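Long-range contacts in metallocarboxypeptidase (Trypanosoma cruzi, PDB 3DWC), which probably releases C-terminal amino acids other than proline from peptides with broad specificity, as a metal-dependent carboxypeptidase of the M32 family: residues Met220-Phe225 with Gly453-Ile458; Thr269-Tyr274 with Gly299-Ala304; Gly309-Phe314 with Asp448-Gly453. One frame throughout, in Å; residues are numbered along the deposited sequence.

Interaction 1. Residues Met220-Phe225 with Gly453-Ile458; sequences MDVWKF and GDLGKI. With GLY (glycine), chain O; ALA (alanine), chain P.
The six-membered ring of Trp223 and the CD1 methyl of Leu455 set how the segments face each other. CD1 sits 3.6 Å from the centroid of the Trp223 six-membered ring and only 13° off its normal, a CH-pi contact over the middle of one face. Leu455 reaches it with CG anti to its own carbonyl carbon and an extended second torsion. The same CD1 methyl touches Val222 CG1 at 3.8 Å, the two side chains crossing obliquely, so one leucine branch fills the angle between indole and valine; Val222 turns CG1 anti to its backbone N (chi1 170°) to get there. Ala304 and Ile308 of helix 294-309 also pack on the indole.

Lys224 runs across to Gly456 with its chain extended through chi3 and bent only at the last torsion (chi4 -71°), which brings NZ within 3.1 Å of the N of the bound glycine. Asp454 OD1 accepts a hydrogen bond from that same ligand N at 2.6 Å. Gly456, without a side chain, packs its backbone against the ligand, Gly456 N lying 2.8 Å from the ligand N.

No direct hydrogen bond joins the segments; one water does the work with four bonds. It donates to Val222 O and to Gly453 O, and accepts from Lys224 NZ and Leu455 N, the shortest being 2.6 Å from the water oxygen to Val222 O. Both helix ends carry a Schellman motif, with Lys224 and Gly453 at positive phi; in the first, Phe225 N bonds to Met220 O and Lys224 N to Asp221 O. The residues just beyond these two Schellman-terminated helices, with the start of helix 456-467, line the pocket that holds the glycine: Lys224, Asp454, Leu455 and Gly456.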
ATOM      1  N   MET B 220      22.810   0.253   1.675  1.00 28.44           N
ATOM      2  CA  MET B 220      22.020  -0.281   0.613  1.00 28.93           C
ATOM      3  C   MET B 220      22.620   0.130  -0.765  1.00 29.51           C
ATOM      4  O   MET B 220      22.634  -0.689  -1.689  1.00 29.64           O
ATOM      5  CB  MET B 220      20.581   0.185   0.748  1.00 28.34           C
ATOM      6  CG  MET B 220      19.910  -0.400   1.985  1.00 31.24           C
ATOM      7  SD  MET B 220      18.257   0.177   2.246  1.00 31.55           S
ATOM      8  CE  MET B 220      17.328  -0.718   0.982  1.00 31.35           C
ATOM      9  N   ASP B 221      23.138   1.360  -0.893  1.00 29.23           N
ATOM     10  CA  ASP B 221      23.890   1.762  -2.109  1.00 30.45           C
ATOM     11  C   ASP B 221      25.182   0.956  -2.355  1.00 29.73           C
ATOM     12  O   ASP B 221      25.525   0.605  -3.501  1.00 30.01           O
ATOM     13  CB  ASP B 221      24.254   3.254  -2.062  1.00 31.95           C
ATOM     14  CG  ASP B 221      23.049   4.171  -2.269  1.00 34.96           C
ATOM     15  OD1 ASP B 221      21.978   3.716  -2.762  1.00 41.42           O
ATOM     16  OD2 ASP B 221      23.190   5.378  -1.954  1.00 37.54           O
ATOM     17  N   VAL B 222      25.907   0.654  -1.276  1.00 29.54           N
ATOM     18  CA  VAL B 222      27.089  -0.204  -1.350  1.00 28.34           C
ATOM     19  C   VAL B 222      26.692  -1.570  -1.911  1.00 27.93           C
ATOM     20  O   VAL B 222      27.413  -2.126  -2.709  1.00 25.59           O
ATOM     21  CB  VAL B 222      27.800  -0.330   0.037  1.00 28.34           C
ATOM     22  CG1 VAL B 222      28.876  -1.413   0.039  1.00 26.31           C
ATOM     23  CG2 VAL B 222      28.351   1.052   0.490  1.00 27.73           C
ATOM     24  N   TRP B 223      25.524  -2.099  -1.517  1.00 27.73           N
ATOM     25  CA  TRP B 223      25.042  -3.366  -2.103  1.00 28.60           C
ATOM     26  C   TRP B 223      24.334  -3.226  -3.472  1.00 28.38           C
ATOM     27  O   TRP B 223      23.753  -4.182  -3.993  1.00 27.41           O
ATOM     28  CB  TRP B 223      24.141  -4.117  -1.105  1.00 28.45           C
ATOM     29  CG  TRP B 223      24.875  -5.187  -0.401  1.00 28.72           C
ATOM     30  CD1 TRP B 223      24.863  -6.507  -0.693  1.00 29.22           C
ATOM     31  CD2 TRP B 223      25.661  -5.048   0.786  1.00 31.17           C
ATOM     32  NE1 TRP B 223      25.624  -7.205   0.210  1.00 29.71           N
ATOM     33  CE2 TRP B 223      26.125  -6.326   1.131  1.00 29.20           C
ATOM     34  CE3 TRP B 223      26.009  -3.965   1.594  1.00 28.69           C
ATOM     35  CZ2 TRP B 223      26.942  -6.541   2.193  1.00 27.60           C
ATOM     36  CZ3 TRP B 223      26.835  -4.193   2.650  1.00 29.59           C
ATOM     37  CH2 TRP B 223      27.281  -5.468   2.954  1.00 27.81           C
ATOM     38  N   LYS B 224      24.352  -2.015  -4.011  1.00 29.85           N
ATOM     39  CA  LYS B 224      23.737  -1.669  -5.292  1.00 29.98           C
ATOM     40  C   LYS B 224      22.257  -1.997  -5.325  1.00 29.69           C
ATOM     41  O   LYS B 224      21.707  -2.345  -6.347  1.00 28.29           O
ATOM     42  CB  LYS B 224      24.548  -2.270  -6.433  1.00 31.40           C
ATOM     43  CG  LYS B 224      26.025  -2.014  -6.209  1.00 31.79           C
ATOM     44  CD  LYS B 224      26.852  -2.319  -7.378  1.00 32.29           C
ATOM     45  CE  LYS B 224      28.354  -2.288  -6.998  1.00 35.45           C
ATOM     46  NZ  LYS B 224      28.963  -0.889  -6.694  1.00 36.33           N
ATOM     47  N   PHE B 225      21.586  -1.840  -4.179  1.00 30.29           N
ATOM     48  CA  PHE B 225      20.118  -1.829  -4.159  1.00 30.79           C
ATOM     49  C   PHE B 225      19.552  -0.825  -5.208  1.00 31.44           C
ATOM     50  O   PHE B 225      19.934   0.361  -5.324  1.00 30.90           O
ATOM     51  CB  PHE B 225      19.604  -1.566  -2.738  1.00 31.96           C
ATOM     52  CG  PHE B 225      18.108  -1.737  -2.562  1.00 31.21           C
ATOM     53  CD1 PHE B 225      17.570  -2.927  -2.126  1.00 33.48           C
ATOM     54  CD2 PHE B 225      17.255  -0.673  -2.734  1.00 34.70           C
ATOM     55  CE1 PHE B 225      16.220  -3.044  -1.938  1.00 35.66           C
ATOM     56  CE2 PHE B 225      15.921  -0.798  -2.574  1.00 32.14           C
ATOM     57  CZ  PHE B 225      15.389  -1.973  -2.174  1.00 33.36           C
ATOM     58  N   GLY B 453      34.515  -1.495   0.092  1.00 30.87           N
ATOM     59  CA  GLY B 453      33.100  -1.292  -0.189  1.00 31.49           C
ATOM     60  C   GLY B 453      32.770  -1.284  -1.681  1.00 31.83           C
ATOM     61  O   GLY B 453      31.900  -0.537  -2.134  1.00 29.86           O
ATOM     62  N   ASP B 454      33.501  -2.132  -2.417  1.00 31.53           N
ATOM     63  CA  ASP B 454      33.432  -2.308  -3.857  1.00 32.03           C
ATOM     64  C   ASP B 454      32.957  -3.734  -4.155  1.00 30.99           C
ATOM     65  O   ASP B 454      33.744  -4.617  -4.538  1.00 30.55           O
ATOM     66  CB  ASP B 454      34.855  -2.116  -4.402  1.00 33.67           C
ATOM     67  CG  ASP B 454      34.887  -1.818  -5.858  1.00 39.62           C
ATOM     68  OD1 ASP B 454      33.797  -1.601  -6.417  1.00 45.55           O
ATOM     69  OD2 ASP B 454      36.026  -1.791  -6.446  1.00 46.87           O
ATOM     70  N   LEU B 455      31.662  -3.955  -4.005  1.00 29.88           N
ATOM     71  CA  LEU B 455      31.125  -5.325  -3.995  1.00 30.13           C
ATOM     72  C   LEU B 455      30.713  -5.919  -5.323  1.00 29.12           C
ATOM     73  O   LEU B 455      30.395  -7.086  -5.385  1.00 27.39           O
ATOM     74  CB  LEU B 455      29.962  -5.460  -3.020  1.00 28.83           C
ATOM     75  CG  LEU B 455      30.259  -5.060  -1.574  1.00 29.36           C
ATOM     76  CD1 LEU B 455      28.950  -5.128  -0.797  1.00 27.34           C
ATOM     77  CD2 LEU B 455      31.344  -5.924  -0.914  1.00 26.15           C
ATOM     78  N   GLY B 456      30.783  -5.160  -6.397  1.00 30.65           N
ATOM     79  CA  GLY B 456      30.241  -5.612  -7.681  1.00 31.21           C
ATOM     80  C   GLY B 456      30.711  -6.981  -8.165  1.00 31.75           C
ATOM     81  O   GLY B 456      29.944  -7.704  -8.793  1.00 31.94           O
ATOM     82  N   LYS B 457      31.969  -7.329  -7.914  1.00 31.85           N
ATOM     83  CA  LYS B 457      32.521  -8.603  -8.429  1.00 32.07           C
ATOM     84  C   LYS B 457      31.909  -9.758  -7.621  1.00 32.05           C
ATOM     85  O   LYS B 457      31.635 -10.890  -8.124  1.00 31.04           O
ATOM     86  CB  LYS B 457      34.026  -8.615  -8.282  1.00 32.65           C
ATOM     87  CG  LYS B 457      34.775  -7.931  -9.397  1.00 34.98           C
ATOM     88  CD  LYS B 457      36.234  -7.852  -9.058  1.00 34.50           C
ATOM     89  CE  LYS B 457      37.002  -7.165 -10.157  1.00 37.21           C
ATOM     90  NZ  LYS B 457      38.463  -7.443  -9.997  1.00 38.81           N
ATOM     91  N   ILE B 458      31.677  -9.457  -6.347  1.00 30.59           N
ATOM     92  CA  ILE B 458      31.096 -10.434  -5.464  1.00 29.57           C
ATOM     93  C   ILE B 458      29.637 -10.594  -5.853  1.00 29.41           C
ATOM     94  O   ILE B 458      29.192 -11.713  -6.067  1.00 28.47           O
ATOM     95  CB  ILE B 458      31.276 -10.079  -3.988  1.00 29.43           C
ATOM     96  CG1 ILE B 458      32.761  -9.945  -3.602  1.00 29.59           C
ATOM     97  CG2 ILE B 458      30.663 -11.182  -3.071  1.00 29.28           C
ATOM     98  CD1 ILE B 458      32.906  -9.398  -2.123  1.00 28.57           C
TER
HETATM   99  N   GLY O 701      31.498  -2.559  -7.109  1.00 38.66           N
HETATM  100  CA  GLY O 701      31.631  -1.847  -8.410  1.00 40.51           C
HETATM  101  C   GLY O 701      31.404  -2.685  -9.654  1.00 40.64           C
HETATM  102  O   GLY O 701      30.392  -2.513 -10.361  1.00 40.56           O
HETATM  103  N   ALA P 702      32.341  -3.608  -9.890  1.00 41.51           N
HETATM  104  CA  ALA P 702      32.481  -4.350 -11.160  1.00 41.50           C
HETATM  105  C   ALA P 702      31.445  -5.465 -11.322  1.00 42.18           C
HETATM  106  O   ALA P 702      31.764  -6.577 -11.761  1.00 42.46           O
HETATM  107  CB  ALA P 702      33.910  -4.922 -11.279  1.00 41.72           C
HETATM  108  O   HOH W   1      29.719  -1.696  -3.766  1.00 11.79           O

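Interaction 2. Residues Thr269-Tyr274 with Gly299-Ala304; sequences TGHAKY and GQSLFA. With CO (cobalt (II) ion), chain Q.
The HExxH helix of this M32 metallopeptidase, 259-276, meets helix 294-309, which supplies the third metal ligand, with local axes 7.1 Å apart and their directions 130° from each other. Gly270, having no side chain, lets the backbones approach this closely: its CA lies 4.0 Å from Ser301 CA and 3.8 Å from Ala304 CB. His271 places CG anti to its carbonyl carbon, which carries NE2 to the cobalt; His267 and Glu298 complete the protein ligands, and three waters also bind the ion. Ser301 CB lies over one face of the imidazole, 3.4 Å from the His271 ring centroid and 16° off the normal. Its OG takes the crowded position between N and carbonyl carbon (chi1 53°) and bonds to Glu298 O, so the serine is tied to the backbone of one metal ligand while it packs on another. Gln300 CG, anti to the carbonyl carbon, meets Tyr274 CD2 obliquely at 3.5 Å; the bend at chi2 then turns the amide to its own partners. OE1 accepts from Trp467 NE1 and Gln462 NE2, NE2 donates to Val296 O, and Tyr274 OH reaches Arg292 N. Between the helices a water donates to Gly270 O at 3.1 Å and Gln300 O at 2.7 Å.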
ATOM      1  N   THR B 269      18.731  -6.459   2.904  1.00 28.90           N
ATOM      2  CA  THR B 269      19.249  -6.116   1.601  1.00 29.52           C
ATOM      3  C   THR B 269      19.764  -7.372   0.907  1.00 30.28           C
ATOM      4  O   THR B 269      19.594  -7.524  -0.291  1.00 30.52           O
ATOM      5  CB  THR B 269      20.293  -4.993   1.695  1.00 28.74           C
ATOM      6  OG1 THR B 269      19.668  -3.858   2.247  1.00 26.13           O
ATOM      7  CG2 THR B 269      20.909  -4.586   0.294  1.00 28.86           C
ATOM      8  N   GLY B 270      20.353  -8.304   1.645  1.00 31.24           N
ATOM      9  CA  GLY B 270      20.811  -9.547   1.006  1.00 31.41           C
ATOM     10  C   GLY B 270      19.644 -10.348   0.414  1.00 31.87           C
ATOM     11  O   GLY B 270      19.777 -10.889  -0.659  1.00 33.02           O
ATOM     12  N   HIS B 271      18.534 -10.461   1.158  1.00 32.74           N
ATOM     13  CA  HIS B 271      17.264 -11.022   0.643  1.00 32.47           C
ATOM     14  C   HIS B 271      16.789 -10.242  -0.610  1.00 33.28           C
ATOM     15  O   HIS B 271      16.487 -10.839  -1.659  1.00 33.07           O
ATOM     16  CB  HIS B 271      16.151 -10.960   1.706  1.00 33.31           C
ATOM     17  CG  HIS B 271      16.248 -11.977   2.808  1.00 34.39           C
ATOM     18  ND1 HIS B 271      16.262 -13.334   2.590  1.00 37.56           N
ATOM     19  CD2 HIS B 271      16.222 -11.826   4.153  1.00 38.13           C
ATOM     20  CE1 HIS B 271      16.332 -13.974   3.748  1.00 36.16           C
ATOM     21  NE2 HIS B 271      16.295 -13.080   4.711  1.00 37.30           N
ATOM     22  N   ALA B 272      16.774  -8.899  -0.507  1.00 33.01           N
ATOM     23  CA  ALA B 272      16.311  -8.017  -1.575  1.00 31.90           C
ATOM     24  C   ALA B 272      17.039  -8.219  -2.877  1.00 31.47           C
ATOM     25  O   ALA B 272      16.423  -8.169  -3.962  1.00 30.47           O
ATOM     26  CB  ALA B 272      16.433  -6.536  -1.147  1.00 32.73           C
ATOM     27  N   LYS B 273      18.348  -8.411  -2.798  1.00 30.86           N
ATOM     28  CA  LYS B 273      19.147  -8.564  -4.029  1.00 30.23           C
ATOM     29  C   LYS B 273      18.722  -9.819  -4.756  1.00 29.91           C
ATOM     30  O   LYS B 273      18.694  -9.862  -5.987  1.00 30.81           O
ATOM     31  CB  LYS B 273      20.639  -8.642  -3.701  1.00 30.89           C
ATOM     32  CG  LYS B 273      21.277  -7.311  -3.149  1.00 30.04           C
ATOM     33  CD  LYS B 273      21.235  -6.154  -4.167  1.00 29.05           C
ATOM     34  CE  LYS B 273      22.195  -6.402  -5.371  1.00 28.72           C
ATOM     35  NZ  LYS B 273      22.117  -5.299  -6.369  1.00 27.00           N
ATOM     36  N   TYR B 274      18.373 -10.853  -4.012  1.00 29.61           N
ATOM     37  CA  TYR B 274      17.866 -12.072  -4.625  1.00 30.62           C
ATOM     38  C   TYR B 274      16.543 -11.786  -5.350  1.00 31.29           C
ATOM     39  O   TYR B 274      16.409 -12.064  -6.567  1.00 30.78           O
ATOM     40  CB  TYR B 274      17.730 -13.169  -3.572  1.00 29.99           C
ATOM     41  CG  TYR B 274      17.507 -14.603  -4.022  1.00 29.58           C
ATOM     42  CD1 TYR B 274      17.543 -15.000  -5.354  1.00 29.00           C
ATOM     43  CD2 TYR B 274      17.298 -15.575  -3.080  1.00 26.19           C
ATOM     44  CE1 TYR B 274      17.358 -16.400  -5.708  1.00 28.18           C
ATOM     45  CE2 TYR B 274      17.085 -16.929  -3.418  1.00 27.39           C
ATOM     46  CZ  TYR B 274      17.136 -17.322  -4.735  1.00 27.21           C
ATOM     47  OH  TYR B 274      16.962 -18.647  -5.034  1.00 29.29           O
ATOM     48  N   GLY B 299      20.446 -17.973   2.854  1.00 31.94           N
ATOM     49  CA  GLY B 299      21.823 -18.002   2.391  1.00 31.12           C
ATOM     50  C   GLY B 299      22.295 -16.707   1.752  1.00 31.27           C
ATOM     51  O   GLY B 299      23.471 -16.310   1.876  1.00 32.64           O
ATOM     52  N   GLN B 300      21.403 -16.051   1.035  1.00 30.46           N
ATOM     53  CA  GLN B 300      21.653 -14.722   0.533  1.00 30.05           C
ATOM     54  C   GLN B 300      21.648 -13.632   1.609  1.00 29.13           C
ATOM     55  O   GLN B 300      22.492 -12.734   1.586  1.00 31.29           O
ATOM     56  CB  GLN B 300      20.652 -14.399  -0.576  1.00 30.72           C
ATOM     57  CG  GLN B 300      20.568 -15.459  -1.713  1.00 30.38           C
ATOM     58  CD  GLN B 300      21.884 -16.047  -2.163  1.00 28.22           C
ATOM     59  OE1 GLN B 300      22.712 -15.375  -2.793  1.00 27.70           O
ATOM     60  NE2 GLN B 300      22.109 -17.313  -1.809  1.00 28.12           N
ATOM     61  N   SER B 301      20.723 -13.661   2.550  1.00 29.23           N
ATOM     62  CA  SER B 301      20.752 -12.646   3.596  1.00 28.31           C
ATOM     63  C   SER B 301      22.034 -12.764   4.425  1.00 27.06           C
ATOM     64  O   SER B 301      22.672 -11.761   4.832  1.00 25.58           O
ATOM     65  CB  SER B 301      19.524 -12.798   4.473  1.00 28.76           C
ATOM     66  OG  SER B 301      19.450 -14.127   4.916  1.00 31.52           O
ATOM     67  N   LEU B 302      22.387 -13.995   4.738  1.00 27.02           N
ATOM     68  CA  LEU B 302      23.536 -14.262   5.618  1.00 27.28           C
ATOM     69  C   LEU B 302      24.872 -14.164   4.917  1.00 27.29           C
ATOM     70  O   LEU B 302      25.903 -13.890   5.531  1.00 28.00           O
ATOM     71  CB  LEU B 302      23.372 -15.593   6.336  1.00 27.35           C
ATOM     72  CG  LEU B 302      22.195 -15.624   7.316  1.00 28.10           C
ATOM     73  CD1 LEU B 302      22.008 -17.040   7.869  1.00 27.28           C
ATOM     74  CD2 LEU B 302      22.348 -14.640   8.445  1.00 25.57           C
ATOM     75  N   PHE B 303      24.877 -14.355   3.631  1.00 28.23           N
ATOM     76  CA  PHE B 303      26.056 -14.012   2.852  1.00 28.40           C
ATOM     77  C   PHE B 303      26.394 -12.517   3.020  1.00 29.67           C
ATOM     78  O   PHE B 303      27.544 -12.138   3.309  1.00 28.40           O
ATOM     79  CB  PHE B 303      25.785 -14.364   1.403  1.00 29.01           C
ATOM     80  CG  PHE B 303      26.990 -14.267   0.529  1.00 28.59           C
ATOM     81  CD1 PHE B 303      27.760 -15.365   0.276  1.00 28.27           C
ATOM     82  CD2 PHE B 303      27.335 -13.055  -0.041  1.00 28.05           C
ATOM     83  CE1 PHE B 303      28.878 -15.275  -0.560  1.00 28.11           C
ATOM     84  CE2 PHE B 303      28.421 -12.947  -0.923  1.00 29.21           C
ATOM     85  CZ  PHE B 303      29.209 -14.067  -1.164  1.00 28.68           C
ATOM     86  N   ALA B 304      25.358 -11.678   2.912  1.00 28.47           N
ATOM     87  CA  ALA B 304      25.495 -10.247   3.119  1.00 28.57           C
ATOM     88  C   ALA B 304      25.884  -9.921   4.545  1.00 27.64           C
ATOM     89  O   ALA B 304      26.902  -9.292   4.795  1.00 28.17           O
ATOM     90  CB  ALA B 304      24.157  -9.457   2.713  1.00 26.30           C
TER
HETATM   91 CO    CO Q 999      16.359 -13.527   6.856  1.00 40.81          CO
HETATM   92  O   HOH W   2      22.789 -11.454  -0.781  1.00 12.11           O
HETATM   93  O   HOH W   3      16.255 -14.202   8.521  1.00 20.42           O
HETATM   94  O   HOH W   4      15.071 -11.839   7.621  1.00 27.73           O
HETATM   95  O   HOH W   5      14.461 -14.587   7.011  1.00 25.48           O

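Interaction 3. Residues Gly309-Phe314 with Asp448-Gly453; sequences GRSGAF and DCIRKG. With SO4 (sulfate ion), chain R.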
ATOM      1  N   GLY B 309      29.253  -8.630   6.059  1.00 29.86           N
ATOM      2  CA  GLY B 309      28.914  -7.681   7.153  1.00 31.01           C
ATOM      3  C   GLY B 309      29.664  -7.750   8.467  1.00 31.43           C
ATOM      4  O   GLY B 309      29.957  -6.710   9.068  1.00 34.12           O
ATOM      5  N   ARG B 310      29.953  -8.951   8.950  1.00 31.43           N
ATOM      6  CA  ARG B 310      30.658  -9.127  10.226  1.00 31.10           C
ATOM      7  C   ARG B 310      32.130  -9.447  10.054  1.00 31.08           C
ATOM      8  O   ARG B 310      32.802  -9.826  11.028  1.00 31.90           O
ATOM      9  CB  ARG B 310      29.978 -10.256  11.021  1.00 30.68           C
ATOM     10  CG  ARG B 310      28.502  -9.860  11.391  1.00 31.91           C
ATOM     11  CD  ARG B 310      28.019 -10.635  12.510  1.00 34.43           C
ATOM     12  NE  ARG B 310      26.569 -10.546  12.727  1.00 35.94           N
ATOM     13  CZ  ARG B 310      25.979  -9.753  13.617  1.00 45.05           C
ATOM     14  NH1 ARG B 310      24.646  -9.817  13.784  1.00 45.62           N
ATOM     15  NH2 ARG B 310      26.690  -8.877  14.342  1.00 47.46           N
ATOM     16  N   SER B 311      32.633  -9.333   8.832  1.00 29.95           N
ATOM     17  CA  SER B 311      34.049  -9.632   8.574  1.00 30.56           C
ATOM     18  C   SER B 311      34.975  -8.533   9.052  1.00 31.90           C
ATOM     19  O   SER B 311      34.575  -7.364   9.123  1.00 32.08           O
ATOM     20  CB  SER B 311      34.288  -9.867   7.099  1.00 30.70           C
ATOM     21  OG  SER B 311      34.144  -8.688   6.303  1.00 26.77           O
ATOM     22  N   GLY B 312      36.227  -8.907   9.376  1.00 32.33           N
ATOM     23  CA  GLY B 312      37.251  -7.919   9.712  1.00 30.70           C
ATOM     24  C   GLY B 312      37.477  -6.903   8.612  1.00 31.28           C
ATOM     25  O   GLY B 312      37.639  -5.744   8.884  1.00 29.55           O
ATOM     26  N   ALA B 313      37.522  -7.367   7.352  1.00 31.21           N
ATOM     27  CA  ALA B 313      37.680  -6.495   6.174  1.00 31.25           C
ATOM     28  C   ALA B 313      36.622  -5.418   6.111  1.00 30.56           C
ATOM     29  O   ALA B 313      36.909  -4.265   5.796  1.00 31.24           O
ATOM     30  CB  ALA B 313      37.681  -7.345   4.851  1.00 30.28           C
ATOM     31  N   PHE B 314      35.376  -5.791   6.357  1.00 30.15           N
ATOM     32  CA  PHE B 314      34.293  -4.822   6.330  1.00 30.39           C
ATOM     33  C   PHE B 314      34.407  -3.803   7.466  1.00 31.03           C
ATOM     34  O   PHE B 314      33.978  -2.654   7.325  1.00 32.22           O
ATOM     35  CB  PHE B 314      33.005  -5.574   6.388  1.00 30.48           C
ATOM     36  CG  PHE B 314      31.792  -4.744   6.187  1.00 31.27           C
ATOM     37  CD1 PHE B 314      31.414  -4.356   4.948  1.00 30.79           C
ATOM     38  CD2 PHE B 314      30.998  -4.410   7.264  1.00 31.02           C
ATOM     39  CE1 PHE B 314      30.249  -3.656   4.745  1.00 32.23           C
ATOM     40  CE2 PHE B 314      29.843  -3.666   7.074  1.00 33.09           C
ATOM     41  CZ  PHE B 314      29.475  -3.310   5.790  1.00 31.59           C
ATOM     42  N   ASP B 448      39.840  -7.181  -0.635  1.00 33.13           N
ATOM     43  CA  ASP B 448      39.942  -5.822  -1.157  1.00 33.43           C
ATOM     44  C   ASP B 448      38.585  -5.250  -1.518  1.00 33.02           C
ATOM     45  O   ASP B 448      38.332  -4.091  -1.214  1.00 32.65           O
ATOM     46  CB  ASP B 448      40.861  -5.733  -2.383  1.00 34.40           C
ATOM     47  CG  ASP B 448      42.291  -5.841  -2.032  1.00 39.02           C
ATOM     48  OD1 ASP B 448      42.570  -5.865  -0.822  1.00 42.85           O
ATOM     49  OD2 ASP B 448      43.139  -5.917  -2.966  1.00 42.34           O
ATOM     50  N   CYS B 449      37.726  -6.044  -2.177  1.00 32.32           N
ATOM     51  CA  CYS B 449      36.350  -5.641  -2.459  1.00 31.70           C
ATOM     52  C   CYS B 449      35.586  -5.255  -1.201  1.00 32.09           C
ATOM     53  O   CYS B 449      34.921  -4.227  -1.161  1.00 30.75           O
ATOM     54  CB  CYS B 449      35.581  -6.763  -3.170  1.00 32.62           C
ATOM     55  SG  CYS B 449      36.212  -7.193  -4.840  1.00 35.04           S
ATOM     56  N   ILE B 450      35.659  -6.100  -0.181  1.00 31.34           N
ATOM     57  CA  ILE B 450      34.969  -5.843   1.062  1.00 31.08           C
ATOM     58  C   ILE B 450      35.523  -4.599   1.763  1.00 31.99           C
ATOM     59  O   ILE B 450      34.770  -3.687   2.066  1.00 31.95           O
ATOM     60  CB  ILE B 450      35.004  -7.084   2.015  1.00 30.60           C
ATOM     61  CG1 ILE B 450      34.227  -8.282   1.404  1.00 32.16           C
ATOM     62  CG2 ILE B 450      34.398  -6.724   3.381  1.00 31.12           C
ATOM     63  CD1 ILE B 450      34.388  -9.673   2.140  1.00 26.92           C
ATOM     64  N   ARG B 451      36.829  -4.537   1.997  1.00 32.37           N
ATOM     65  CA  ARG B 451      37.386  -3.432   2.766  1.00 33.25           C
ATOM     66  C   ARG B 451      37.249  -2.069   2.086  1.00 33.10           C
ATOM     67  O   ARG B 451      37.197  -1.057   2.771  1.00 31.97           O
ATOM     68  CB  ARG B 451      38.834  -3.734   3.213  1.00 32.66           C
ATOM     69  CG  ARG B 451      39.898  -3.500   2.227  1.00 35.75           C
ATOM     70  CD  ARG B 451      41.232  -4.142   2.719  1.00 38.63           C
ATOM     71  NE  ARG B 451      42.222  -4.078   1.669  1.00 43.73           N
ATOM     72  CZ  ARG B 451      42.835  -2.957   1.285  1.00 47.95           C
ATOM     73  NH1 ARG B 451      43.724  -3.013   0.302  1.00 48.94           N
ATOM     74  NH2 ARG B 451      42.596  -1.779   1.885  1.00 49.34           N
ATOM     75  N   LYS B 452      37.161  -2.057   0.757  1.00 32.67           N
ATOM     76  CA  LYS B 452      36.917  -0.851   0.002  1.00 33.16           C
ATOM     77  C   LYS B 452      35.421  -0.615  -0.329  1.00 32.18           C
ATOM     78  O   LYS B 452      35.108   0.364  -0.988  1.00 31.56           O
ATOM     79  CB  LYS B 452      37.689  -0.890  -1.330  1.00 33.00           C
ATOM     80  CG  LYS B 452      39.206  -0.948  -1.201  1.00 36.62           C
ATOM     81  CD  LYS B 452      39.853  -0.928  -2.585  1.00 36.73           C
ATOM     82  CE  LYS B 452      41.398  -1.123  -2.514  1.00 40.50           C
ATOM     83  NZ  LYS B 452      42.013  -1.123  -3.876  1.00 42.95           N
ATOM     84  N   GLY B 453      34.515  -1.495   0.092  1.00 30.87           N
ATOM     85  CA  GLY B 453      33.100  -1.292  -0.189  1.00 31.49           C
ATOM     86  C   GLY B 453      32.770  -1.284  -1.681  1.00 31.83           C
ATOM     87  O   GLY B 453      31.900  -0.537  -2.134  1.00 29.86           O
TER
HETATM   88  S   SO4 R 602      45.173   0.470   0.492  1.00 82.20           S
HETATM   89  O1  SO4 R 602      46.352   1.326   0.638  1.00 81.52           O
HETATM   90  O2  SO4 R 602      45.046  -0.004  -0.891  1.00 81.70           O
HETATM   91  O3  SO4 R 602      45.323  -0.651   1.419  1.00 81.37           O
HETATM   92  O4  SO4 R 602      43.969   1.233   0.822  1.00 82.54           O
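Ile450 pushes its CG2 methyl into the helix turn after Ser311, against Ala313 and Phe314 together. CG2 is anti to the backbone N of Ile450, and comes to 3.7 Å from Ala313 CB and 3.5 Å from Phe314 CB. It approaches the Phe314 ring at the edge, near its plane, and the two side chains cross at about a right angle. Phe314 CG is anti to its own N (chi1 -172°), which lets the ring pack on Phe219 and Ile266. The turn that receives the methyl is an N-capped helix start: Ser311 OG, in the crowded position between N and carbonyl carbon, accepts from Phe314 N at 3.1 Å, with an N-H...O angle of 155°, and also bonds to Ile308 O. The opposing partner is the C-terminal turn of helix 443-451, closed by the Schellman motif at Gly453. Here Arg451 CA lies 3.2 Å from Ala313 O in a CA-H...O contact. Arg451 CG takes the crowded position, and the chain runs extended to NE, leading the guanidinium away. NE forms a salt bridge with Asp448 OD1 at 3.1 Å; OD1 lies 20° out of the guanidinium plane and is met from above its carboxylate plane. NH1 and NH2 bond weakly to a sulfate, probably from the crystallisation solution.

From the N terminus, residues 220-225 come first and their partner 453-458 last, so interaction 1 closes a long loop that holds the other two. Interaction 2 closes a short loop within it, between helices 259-276 and 294-309. Interaction 3 then opens just past helix 294-309 and closes at 448-453; it follows interaction 2 in series and also lies inside the loop of interaction 1, sharing Gly453 with it. Direct touches connect them: a weak hydrogen bond from Lys273 NZ to Lys224 O, and probable ones from Asp454 N to Cys449 O and from Gly309 N to Ala304 O. The metal-bearing helix pair is thus joined to the helix 443-451/456-467 junction and the glycine pocket.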